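LysM domain protein (Mycobacterium smegmatis, PDB 4OIT) binds mannose as a bacterial beta-prism II lectin that forms a domain-swapped dimer. Local coordinates at residues L86-Q89 with N93-L96; L26-D31 with V54-Q59; Q9-E12 with S16-S19. All coordinates share one frame; numbering follows the deposited sequence.

Interaction 1. Residues L86-Q89 with N93-L96. With MAN (alpha-D-mannopyranose), chain H.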
ATOM      1  N   LEU B  86     -14.520  10.654 -13.349  1.00 25.07           N
ATOM      2  CA  LEU B  86     -13.959  11.969 -13.056  1.00 24.83           C
ATOM      3  C   LEU B  86     -13.683  12.698 -14.364  1.00 24.39           C
ATOM      4  O   LEU B  86     -12.990  12.174 -15.232  1.00 23.92           O
ATOM      5  CB  LEU B  86     -12.664  11.834 -12.249  1.00 24.84           C
ATOM      6  CG  LEU B  86     -12.025  13.142 -11.778  1.00 24.78           C
ATOM      7  CD1 LEU B  86     -12.850  13.788 -10.673  1.00 24.77           C
ATOM      8  CD2 LEU B  86     -10.601  12.897 -11.305  1.00 24.80           C
ATOM      9  N   VAL B  87     -14.220  13.908 -14.493  1.00 24.21           N
ATOM     10  CA  VAL B  87     -14.103  14.683 -15.728  1.00 24.06           C
ATOM     11  C   VAL B  87     -13.496  16.050 -15.449  1.00 24.18           C
ATOM     12  O   VAL B  87     -14.026  16.817 -14.641  1.00 24.21           O
ATOM     13  CB  VAL B  87     -15.473  14.877 -16.416  1.00 23.98           C
ATOM     14  CG1 VAL B  87     -15.310  15.573 -17.760  1.00 23.97           C
ATOM     15  CG2 VAL B  87     -16.177  13.544 -16.608  1.00 23.90           C
ATOM     16  N   LEU B  88     -12.380  16.340 -16.117  1.00 24.14           N
ATOM     17  CA  LEU B  88     -11.802  17.682 -16.142  1.00 24.36           C
ATOM     18  C   LEU B  88     -12.387  18.404 -17.354  1.00 24.97           C
ATOM     19  O   LEU B  88     -12.071  18.069 -18.496  1.00 25.25           O
ATOM     20  CB  LEU B  88     -10.272  17.622 -16.228  1.00 23.88           C
ATOM     21  CG  LEU B  88      -9.521  18.960 -16.280  1.00 23.50           C
ATOM     22  CD1 LEU B  88      -9.807  19.820 -15.060  1.00 23.49           C
ATOM     23  CD2 LEU B  88      -8.024  18.730 -16.428  1.00 23.31           C
ATOM     24  N   GLN B  89     -13.239  19.393 -17.095  1.00 25.62           N
ATOM     25  CA  GLN B  89     -14.063  20.011 -18.139  1.00 25.85           C
ATOM     26  C   GLN B  89     -13.416  21.246 -18.758  1.00 26.43           C
ATOM     27  O   GLN B  89     -12.496  21.832 -18.191  1.00 26.59           O
ATOM     28  CB  GLN B  89     -15.430  20.394 -17.566  1.00 25.69           C
ATOM     29  CG  GLN B  89     -16.136  19.269 -16.823  1.00 25.51           C
ATOM     30  CD  GLN B  89     -17.594  19.575 -16.503  1.00 25.23           C
ATOM     31  OE1 GLN B  89     -18.460  18.719 -16.680  1.00 25.29           O
ATOM     32  NE2 GLN B  89     -17.871  20.789 -16.034  1.00 24.86           N
ATOM     33  N   ASN B  93     -13.875  23.233 -14.444  1.00 25.76           N
ATOM     34  CA  ASN B  93     -14.379  22.468 -13.310  1.00 25.09           C
ATOM     35  C   ASN B  93     -13.873  21.029 -13.346  1.00 24.66           C
ATOM     36  O   ASN B  93     -13.751  20.424 -14.415  1.00 24.46           O
ATOM     37  CB  ASN B  93     -15.914  22.485 -13.283  1.00 24.93           C
ATOM     38  CG  ASN B  93     -16.491  22.155 -11.911  1.00 25.11           C
ATOM     39  OD1 ASN B  93     -15.760  21.949 -10.939  1.00 24.85           O
ATOM     40  ND2 ASN B  93     -17.816  22.112 -11.828  1.00 25.01           N
ATOM     41  N   LEU B  94     -13.554  20.506 -12.166  1.00 24.08           N
ATOM     42  CA  LEU B  94     -13.248  19.097 -11.985  1.00 23.49           C
ATOM     43  C   LEU B  94     -14.432  18.472 -11.269  1.00 23.01           C
ATOM     44  O   LEU B  94     -14.742  18.846 -10.137  1.00 22.86           O
ATOM     45  CB  LEU B  94     -11.971  18.909 -11.162  1.00 23.47           C
ATOM     46  CG  LEU B  94     -11.511  17.462 -10.952  1.00 23.38           C
ATOM     47  CD1 LEU B  94     -11.377  16.706 -12.268  1.00 23.37           C
ATOM     48  CD2 LEU B  94     -10.189  17.441 -10.201  1.00 23.53           C
ATOM     49  N   VAL B  95     -15.084  17.525 -11.936  1.00 22.56           N
ATOM     50  CA  VAL B  95     -16.352  16.968 -11.469  1.00 22.15           C
ATOM     51  C   VAL B  95     -16.309  15.444 -11.460  1.00 21.89           C
ATOM     52  O   VAL B  95     -15.928  14.823 -12.454  1.00 21.53           O
ATOM     53  CB  VAL B  95     -17.521  17.404 -12.383  1.00 22.11           C
ATOM     54  CG1 VAL B  95     -18.861  16.990 -11.788  1.00 22.05           C
ATOM     55  CG2 VAL B  95     -17.491  18.907 -12.621  1.00 22.23           C
ATOM     56  N   LEU B  96     -16.704  14.850 -10.337  1.00 21.75           N
ATOM     57  CA  LEU B  96     -16.947  13.414 -10.274  1.00 21.67           C
ATOM     58  C   LEU B  96     -18.428  13.172 -10.550  1.00 21.91           C
ATOM     59  O   LEU B  96     -19.290  13.539  -9.744  1.00 21.74           O
ATOM     60  CB  LEU B  96     -16.559  12.835  -8.913  1.00 21.56           C
ATOM     61  CG  LEU B  96     -16.534  11.301  -8.844  1.00 21.28           C
ATOM     62  CD1 LEU B  96     -15.299  10.731  -9.525  1.00 21.23           C
ATOM     63  CD2 LEU B  96     -16.586  10.837  -7.400  1.00 21.44           C
TER
HETATM   64  C1  MAN H 201     -21.190  23.558 -12.941  1.00 26.78           C
HETATM   65  C2  MAN H 201     -20.819  23.052 -14.341  1.00 27.00           C
HETATM   66  C3  MAN H 201     -21.334  21.647 -14.627  1.00 26.79           C
HETATM   67  C4  MAN H 201     -20.994  20.723 -13.477  1.00 26.86           C
HETATM   68  C5  MAN H 201     -21.549  21.284 -12.182  1.00 27.01           C
HETATM   69  C6  MAN H 201     -21.119  20.400 -11.020  1.00 27.23           C
HETATM   70  O1  MAN H 201     -22.529  24.018 -12.918  1.00 26.48           O
HETATM   71  O2  MAN H 201     -19.410  23.082 -14.508  1.00 26.92           O
HETATM   72  O3  MAN H 201     -20.770  21.154 -15.824  1.00 26.83           O
HETATM   73  O4  MAN H 201     -21.585  19.465 -13.714  1.00 27.03           O
HETATM   74  O5  MAN H 201     -21.028  22.577 -11.928  1.00 26.89           O
HETATM   75  O6  MAN H 201     -21.512  21.003  -9.806  1.00 27.74           O
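The flat amide of Q89 has a methyl over one of its faces: V95 CG2 sits 3.9 Å from Q89 CD, roughly along the normal to the amide. Beyond the nitrogen of the same amide lies alpha-D-mannose, which the amide of N93 meets as well. The two strands, 86-88 and 94-96, form the hairpin of a mannose site carrying the QxDxNxVxY signature of beta-prism II lectins, and the case illustrates how a sheet presents polar groups from an apolar support. With CG anti to the carbonyl carbon (chi1 -51°) and the chain extended beyond it, the amide of Q89 reaches past V95 to the sugar. Its NE2 donates to O3 of the mannose over 2.9 Å (163° at the hydrogen) and makes a weak bond to O2. The ND2 of N93 reaches that O2 from a second direction, at 3.3 Å and nearly straight (168°). Bonds at both ends fix the turn of the Q89 amide: Y97 OH is bonded to OE1 and D91 OD1 to NE2. N93 OD1 takes the backbone NH of E107, a tag residue. Behind this, V87 and V95 form a hydrogen-bonded antiparallel pair, with V87 N to V95 O at 2.8 Å and V95 N to V87 O at 3.0 Å; Q89 N then bonds N93 O at the turn end. L86 and V87 also pair with a strand of the second subunit, so the sheet continues across the dimer. Away from the valines and the sugar, leucines fill the other face. There L86 and L94, each with CG anti to its backbone nitrogen, converge through their ends, and L86 CD1 meets L94 CD1 at 3.6 Å.

Interaction 2. Residues L26-D31 with V54-Q59. With BMA (beta-D-mannopyranose), chain I.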
ATOM      1  N   LEU B  26       4.437 -17.687  15.702  1.00 27.56           N
ATOM      2  CA  LEU B  26       4.783 -16.398  15.087  1.00 26.75           C
ATOM      3  C   LEU B  26       3.573 -15.857  14.323  1.00 26.48           C
ATOM      4  O   LEU B  26       3.151 -16.443  13.326  1.00 26.43           O
ATOM      5  CB  LEU B  26       5.973 -16.562  14.138  1.00 26.51           C
ATOM      6  CG  LEU B  26       6.459 -15.304  13.406  1.00 26.43           C
ATOM      7  CD1 LEU B  26       7.166 -14.354  14.363  1.00 26.22           C
ATOM      8  CD2 LEU B  26       7.379 -15.680  12.254  1.00 26.53           C
ATOM      9  N   THR B  27       3.031 -14.733  14.787  1.00 25.94           N
ATOM     10  CA  THR B  27       1.786 -14.180  14.248  1.00 25.39           C
ATOM     11  C   THR B  27       1.949 -12.732  13.800  1.00 25.28           C
ATOM     12  O   THR B  27       2.385 -11.878  14.576  1.00 24.86           O
ATOM     13  CB  THR B  27       0.663 -14.230  15.306  1.00 25.40           C
ATOM     14  OG1 THR B  27       0.506 -15.574  15.778  1.00 25.69           O
ATOM     15  CG2 THR B  27      -0.671 -13.735  14.730  1.00 25.36           C
ATOM     16  N   LEU B  28       1.598 -12.461  12.544  1.00 25.26           N
ATOM     17  CA  LEU B  28       1.422 -11.089  12.084  1.00 25.28           C
ATOM     18  C   LEU B  28       0.035 -10.640  12.522  1.00 25.49           C
ATOM     19  O   LEU B  28      -0.976 -11.092  11.979  1.00 25.76           O
ATOM     20  CB  LEU B  28       1.572 -10.973  10.564  1.00 25.34           C
ATOM     21  CG  LEU B  28       1.368  -9.570   9.964  1.00 25.24           C
ATOM     22  CD1 LEU B  28       2.180  -8.512  10.698  1.00 25.23           C
ATOM     23  CD2 LEU B  28       1.724  -9.561   8.484  1.00 25.13           C
ATOM     24  N   GLN B  29      -0.002  -9.758  13.516  1.00 25.14           N
ATOM     25  CA  GLN B  29      -1.253  -9.333  14.135  1.00 25.03           C
ATOM     26  C   GLN B  29      -1.949  -8.246  13.315  1.00 24.76           C
ATOM     27  O   GLN B  29      -1.399  -7.737  12.336  1.00 24.33           O
ATOM     28  CB  GLN B  29      -0.988  -8.825  15.553  1.00 25.22           C
ATOM     29  CG  GLN B  29      -0.240  -9.817  16.437  1.00 25.53           C
ATOM     30  CD  GLN B  29      -0.159  -9.401  17.901  1.00 25.72           C
ATOM     31  OE1 GLN B  29      -0.109 -10.256  18.784  1.00 26.94           O
ATOM     32  NE2 GLN B  29      -0.135  -8.097  18.166  1.00 25.31           N
ATOM     33  N   ASP B  30      -3.166  -7.906  13.734  1.00 24.56           N
ATOM     34  CA  ASP B  30      -3.950  -6.829  13.120  1.00 24.34           C
ATOM     35  C   ASP B  30      -3.378  -5.434  13.380  1.00 23.57           C
ATOM     36  O   ASP B  30      -3.598  -4.519  12.584  1.00 23.13           O
ATOM     37  CB  ASP B  30      -5.405  -6.875  13.608  1.00 24.89           C
ATOM     38  CG  ASP B  30      -6.248  -7.900  12.864  1.00 25.37           C
ATOM     39  OD1 ASP B  30      -5.756  -8.501  11.881  1.00 25.89           O
ATOM     40  OD2 ASP B  30      -7.416  -8.099  13.260  1.00 25.71           O
ATOM     41  N   ASP B  31      -2.655  -5.270  14.487  1.00 22.99           N
ATOM     42  CA  ASP B  31      -2.042  -3.976  14.826  1.00 22.78           C
ATOM     43  C   ASP B  31      -0.725  -3.712  14.077  1.00 22.60           C
ATOM     44  O   ASP B  31      -0.103  -2.671  14.265  1.00 22.50           O
ATOM     45  CB  ASP B  31      -1.845  -3.832  16.346  1.00 22.77           C
ATOM     46  CG  ASP B  31      -0.797  -4.786  16.915  1.00 22.82           C
ATOM     47  OD1 ASP B  31      -0.197  -5.582  16.157  1.00 22.63           O
ATOM     48  OD2 ASP B  31      -0.577  -4.735  18.142  1.00 22.84           O
ATOM     49  N   VAL B  54       0.552  -4.905   6.752  1.00 26.88           N
ATOM     50  CA  VAL B  54      -0.537  -5.809   6.338  1.00 27.07           C
ATOM     51  C   VAL B  54      -0.071  -7.156   5.782  1.00 27.21           C
ATOM     52  O   VAL B  54      -0.879  -8.070   5.618  1.00 27.25           O
ATOM     53  CB  VAL B  54      -1.491  -5.146   5.320  1.00 27.27           C
ATOM     54  CG1 VAL B  54      -2.210  -3.973   5.970  1.00 27.45           C
ATOM     55  CG2 VAL B  54      -0.754  -4.716   4.054  1.00 27.26           C
ATOM     56  N   ARG B  55       1.217  -7.276   5.477  1.00 27.59           N
ATOM     57  CA  ARG B  55       1.792  -8.571   5.120  1.00 27.66           C
ATOM     58  C   ARG B  55       3.271  -8.641   5.467  1.00 27.28           C
ATOM     59  O   ARG B  55       3.943  -7.616   5.601  1.00 27.16           O
ATOM     60  CB  ARG B  55       1.573  -8.890   3.636  1.00 28.07           C
ATOM     61  CG  ARG B  55       2.427  -8.088   2.667  1.00 28.52           C
ATOM     62  CD  ARG B  55       2.222  -8.573   1.238  1.00 29.00           C
ATOM     63  NE  ARG B  55       3.009  -7.802   0.276  1.00 29.19           N
ATOM     64  CZ  ARG B  55       2.710  -6.574  -0.145  1.00 29.15           C
ATOM     65  NH1 ARG B  55       1.632  -5.937   0.307  1.00 28.91           N
ATOM     66  NH2 ARG B  55       3.502  -5.974  -1.025  1.00 29.38           N
ATOM     67  N   ALA B  56       3.758  -9.868   5.608  1.00 27.03           N
ATOM     68  CA  ALA B  56       5.161 -10.141   5.877  1.00 26.88           C
ATOM     69  C   ALA B  56       5.598 -11.255   4.940  1.00 26.97           C
ATOM     70  O   ALA B  56       5.372 -12.434   5.219  1.00 27.06           O
ATOM     71  CB  ALA B  56       5.356 -10.545   7.330  1.00 26.82           C
ATOM     72  N   GLU B  57       6.208 -10.879   3.820  1.00 26.92           N
ATOM     73  CA  GLU B  57       6.526 -11.845   2.772  1.00 27.18           C
ATOM     74  C   GLU B  57       8.009 -12.193   2.680  1.00 26.47           C
ATOM     75  O   GLU B  57       8.878 -11.318   2.708  1.00 25.85           O
ATOM     76  CB  GLU B  57       5.986 -11.381   1.411  1.00 28.21           C
ATOM     77  CG  GLU B  57       6.654 -10.162   0.793  1.00 29.05           C
ATOM     78  CD  GLU B  57       6.031  -9.784  -0.543  1.00 30.29           C
ATOM     79  OE1 GLU B  57       4.883 -10.206  -0.810  1.00 30.77           O
ATOM     80  OE2 GLU B  57       6.685  -9.063  -1.330  1.00 31.53           O
ATOM     81  N   VAL B  58       8.266 -13.496   2.591  1.00 25.87           N
ATOM     82  CA  VAL B  58       9.587 -14.032   2.305  1.00 25.57           C
ATOM     83  C   VAL B  58       9.737 -13.958   0.792  1.00 25.61           C
ATOM     84  O   VAL B  58       9.127 -14.743   0.068  1.00 25.60           O
ATOM     85  CB  VAL B  58       9.722 -15.498   2.778  1.00 25.58           C
ATOM     86  CG1 VAL B  58      11.130 -16.018   2.529  1.00 25.49           C
ATOM     87  CG2 VAL B  58       9.366 -15.630   4.251  1.00 25.39           C
ATOM     88  N   GLN B  59      10.534 -13.005   0.320  1.00 25.80           N
ATOM     89  CA  GLN B  59      10.614 -12.701  -1.109  1.00 25.82           C
ATOM     90  C   GLN B  59      11.542 -13.642  -1.874  1.00 26.09           C
ATOM     91  O   GLN B  59      12.437 -14.269  -1.300  1.00 25.62           O
ATOM     92  CB  GLN B  59      11.081 -11.262  -1.314  1.00 25.98           C
ATOM     93  CG  GLN B  59      10.165 -10.208  -0.699  1.00 26.07           C
ATOM     94  CD  GLN B  59      10.628  -8.774  -0.933  1.00 26.04           C
ATOM     95  OE1 GLN B  59       9.884  -7.835  -0.670  1.00 25.88           O
ATOM     96  NE2 GLN B  59      11.851  -8.594  -1.424  1.00 26.11           N
TER
HETATM   97  C1  BMA I 202      15.193  -4.238  -0.947  1.00 38.68           C
HETATM   98  C2  BMA I 202      14.358  -5.220  -1.782  1.00 38.53           C
HETATM   99  C3  BMA I 202      12.912  -4.755  -1.690  1.00 38.62           C
HETATM  100  C4  BMA I 202      12.460  -4.460  -0.258  1.00 38.82           C
HETATM  101  C5  BMA I 202      13.411  -3.595   0.581  1.00 38.89           C
HETATM  102  C6  BMA I 202      13.125  -3.950   2.034  1.00 38.92           C
HETATM  103  O1  BMA I 202      16.635  -4.449  -0.857  1.00 38.95           O
HETATM  104  O2  BMA I 202      14.487  -6.573  -1.267  1.00 37.68           O
HETATM  105  O3  BMA I 202      12.036  -5.745  -2.258  1.00 38.59           O
HETATM  106  O4  BMA I 202      11.207  -3.752  -0.313  1.00 38.92           O
HETATM  107  O5  BMA I 202      14.823  -3.765   0.365  1.00 38.85           O
HETATM  108  O6  BMA I 202      13.409  -2.827   2.872  1.00 39.52           O
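A classic beta bulge, at which V54 and R55 both face Y67, receives the side chain of L28 from another sheet of the same beta-prism II domain. The contact shows how sheets of such a prism can meet through one inserted side chain with no shared backbone bonds. In L28, CG anti to the backbone nitrogen (chi1 178°), together with the second torsion, brings CD2 to strand 54-58. That methyl lies against main-chain atoms, 3.5 Å from R55 CA and likewise 3.5 Å from A56 N. The methyl of A56 meets it too, CB to CD2 at 3.9 Å, and the small side chain of A56 is consistent with so close an approach to the backbone. R55 directs its own side chain the other way, where NE makes a weak, salt-bridging bond to E57 OE1 at 3.2 Å.

Both segments run on into polar loops. In 54-59 the last residue, Q59, gives its NE2 to O3 of beta-D-mannose at 3.0 Å, with a weak bond to O2; Y67 OH and D61 OD1 hold the two ends of that amide. In 26-31 the amide of Q29 is organised in a comparable way: NE2 donates almost straight to D31 OD1 at 3.2 Å, meeting it from above the carboxylate plane, and OE1 is bonded to Y37 OH. The residues from Q29 to Y37 thus repeat the sugar-site signature, consistent with a further site of this type.

Strand 24-28 runs between strands 16-18 and 34-38, with L34 packed on L28, while strand 53-58 lies between 10-12 and 64-68, whose F64 and L66 touch A56.

Interaction 3. Residues Q9-E12 with S16-S19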
ATOM      1  N   GLN B   9       6.396 -16.758  -0.409  1.00 23.46           N
ATOM      2  CA  GLN B   9       5.258 -16.874   0.511  1.00 23.56           C
ATOM      3  C   GLN B   9       5.117 -15.653   1.406  1.00 23.62           C
ATOM      4  O   GLN B   9       5.989 -14.786   1.438  1.00 23.83           O
ATOM      5  CB  GLN B   9       5.386 -18.119   1.388  1.00 23.17           C
ATOM      6  CG  GLN B   9       5.104 -19.421   0.666  1.00 23.03           C
ATOM      7  CD  GLN B   9       4.722 -20.529   1.624  1.00 22.72           C
ATOM      8  OE1 GLN B   9       5.506 -21.439   1.871  1.00 22.62           O
ATOM      9  NE2 GLN B   9       3.523 -20.441   2.188  1.00 22.76           N
ATOM     10  N   LYS B  10       4.006 -15.598   2.131  1.00 24.03           N
ATOM     11  CA  LYS B  10       3.750 -14.510   3.063  1.00 24.35           C
ATOM     12  C   LYS B  10       2.787 -14.904   4.171  1.00 24.76           C
ATOM     13  O   LYS B  10       1.937 -15.777   3.989  1.00 24.81           O
ATOM     14  CB  LYS B  10       3.177 -13.309   2.312  1.00 24.35           C
ATOM     15  CG  LYS B  10       1.816 -13.560   1.682  1.00 24.31           C
ATOM     16  CD  LYS B  10       1.335 -12.351   0.903  1.00 24.40           C
ATOM     17  CE  LYS B  10       0.119 -12.693   0.059  1.00 24.48           C
ATOM     18  NZ  LYS B  10      -0.287 -11.560  -0.816  1.00 24.63           N
ATOM     19  N   LEU B  11       2.943 -14.257   5.322  1.00 25.14           N
ATOM     20  CA  LEU B  11       1.882 -14.183   6.317  1.00 25.57           C
ATOM     21  C   LEU B  11       1.072 -12.944   5.991  1.00 26.22           C
ATOM     22  O   LEU B  11       1.636 -11.877   5.767  1.00 26.46           O
ATOM     23  CB  LEU B  11       2.433 -14.053   7.738  1.00 25.40           C
ATOM     24  CG  LEU B  11       3.151 -15.242   8.371  1.00 25.13           C
ATOM     25  CD1 LEU B  11       3.519 -14.900   9.806  1.00 25.18           C
ATOM     26  CD2 LEU B  11       2.312 -16.508   8.325  1.00 25.21           C
ATOM     27  N   GLU B  12      -0.245 -13.092   5.943  1.00 27.44           N
ATOM     28  CA  GLU B  12      -1.145 -11.949   5.817  1.00 28.22           C
ATOM     29  C   GLU B  12      -1.661 -11.607   7.213  1.00 28.44           C
ATOM     30  O   GLU B  12      -1.311 -12.284   8.182  1.00 28.15           O
ATOM     31  CB  GLU B  12      -2.280 -12.278   4.845  1.00 28.70           C
ATOM     32  CG  GLU B  12      -1.805 -12.408   3.400  1.00 29.06           C
ATOM     33  CD  GLU B  12      -2.626 -13.390   2.577  1.00 29.47           C
ATOM     34  OE1 GLU B  12      -2.760 -14.566   2.988  1.00 29.45           O
ATOM     35  OE2 GLU B  12      -3.129 -12.991   1.505  1.00 29.49           O
ATOM     36  N   SER B  16      -0.429 -16.967  10.788  1.00 27.69           N
ATOM     37  CA  SER B  16       0.508 -17.468  11.788  1.00 27.53           C
ATOM     38  C   SER B  16       1.388 -18.585  11.250  1.00 27.44           C
ATOM     39  O   SER B  16       0.952 -19.394  10.429  1.00 26.90           O
ATOM     40  CB  SER B  16      -0.245 -17.990  13.015  1.00 27.44           C
ATOM     41  OG  SER B  16      -0.940 -16.949  13.679  1.00 27.87           O
ATOM     42  N   LEU B  17       2.638 -18.594  11.705  1.00 27.10           N
ATOM     43  CA  LEU B  17       3.464 -19.793  11.685  1.00 27.04           C
ATOM     44  C   LEU B  17       3.453 -20.370  13.088  1.00 27.24           C
ATOM     45  O   LEU B  17       3.366 -19.627  14.068  1.00 27.41           O
ATOM     46  CB  LEU B  17       4.905 -19.486  11.271  1.00 26.87           C
ATOM     47  CG  LEU B  17       5.190 -19.174   9.800  1.00 26.93           C
ATOM     48  CD1 LEU B  17       6.697 -19.167   9.578  1.00 26.90           C
ATOM     49  CD2 LEU B  17       4.513 -20.165   8.859  1.00 26.63           C
ATOM     50  N   GLN B  18       3.520 -21.694  13.182  1.00 27.34           N
ATOM     51  CA  GLN B  18       3.673 -22.360  14.472  1.00 27.45           C
ATOM     52  C   GLN B  18       4.722 -23.458  14.384  1.00 27.54           C
ATOM     53  O   GLN B  18       4.795 -24.184  13.391  1.00 27.61           O
ATOM     54  CB  GLN B  18       2.344 -22.942  14.966  1.00 27.34           C
ATOM     55  CG  GLN B  18       2.365 -23.305  16.445  1.00 27.47           C
ATOM     56  CD  GLN B  18       1.039 -23.845  16.945  1.00 27.35           C
ATOM     57  OE1 GLN B  18       0.652 -24.963  16.616  1.00 27.64           O
ATOM     58  NE2 GLN B  18       0.342 -23.058  17.756  1.00 27.09           N
ATOM     59  N   SER B  19       5.527 -23.572  15.436  1.00 27.79           N
ATOM     60  CA  SER B  19       6.536 -24.621  15.529  1.00 28.40           C
ATOM     61  C   SER B  19       5.863 -25.991  15.582  1.00 28.64           C
ATOM     62  O   SER B  19       4.725 -26.114  16.046  1.00 28.56           O
ATOM     63  CB  SER B  19       7.411 -24.413  16.765  1.00 28.74           C
ATOM     64  OG  SER B  19       6.625 -24.311  17.943  1.00 28.99           O
TER
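L11 and S16 mark the closest backbone approach of these two successive strands, their CA atoms 6.5 Å apart, and no backbone bond joins the two, because the strands belong to different sheets. Three residues link them. What bridges the gap is a single leucine. The CG of L11 stands anti to the carbonyl carbon (chi1 -69°), and with the second torsion this lays its CD2 methyl on the main chain of the second strand, 3.7 Å from S16 C and equally 3.7 Å from S16 N. It also nears the next side chain, with L11 CD2 to L17 CG at 4.2 Å, a loose apolar touch. L5 of strand 4-6 packs on both leucines. S16 directs its side chain away from L11, and its hydroxyl pairs with that of T27 on the adjoining strand. On the first strand K10 and E12 approach one another only as a long ion pair, NZ to OE2 at 3.9 Å, and K10 packs on R55 and E57.

Each segment finds its backbone partners elsewhere: L11 pairs with A56, and L17 with L26. Such passage of the chain from a strand of one sheet to a strand of the next, with leucines packed between them, belongs to the beta-prism II fold.

How the interactions relate
Interactions 2 and 3 form one continuous region, their centres 7 Å apart, because each segment of interaction 3 is hydrogen-bonded to a segment of interaction 2: L17 N probably to L26 O at 2.7 Å, and V58 N probably to Q9 O at 2.9 Å. Interaction 1 lies far along the chain, about 39 Å from interaction 2 and 45 Å from interaction 3, centre to centre. In the dimer interaction 1 instead meets the other copy: L94 packs on L26 of the second subunit, and Q89 O bonds S19 OG there, as expected of swapped domains. Interaction 1 serves the alpha-D-mannose pocket, and Q59 in interaction 2 serves the beta-D-mannose pocket.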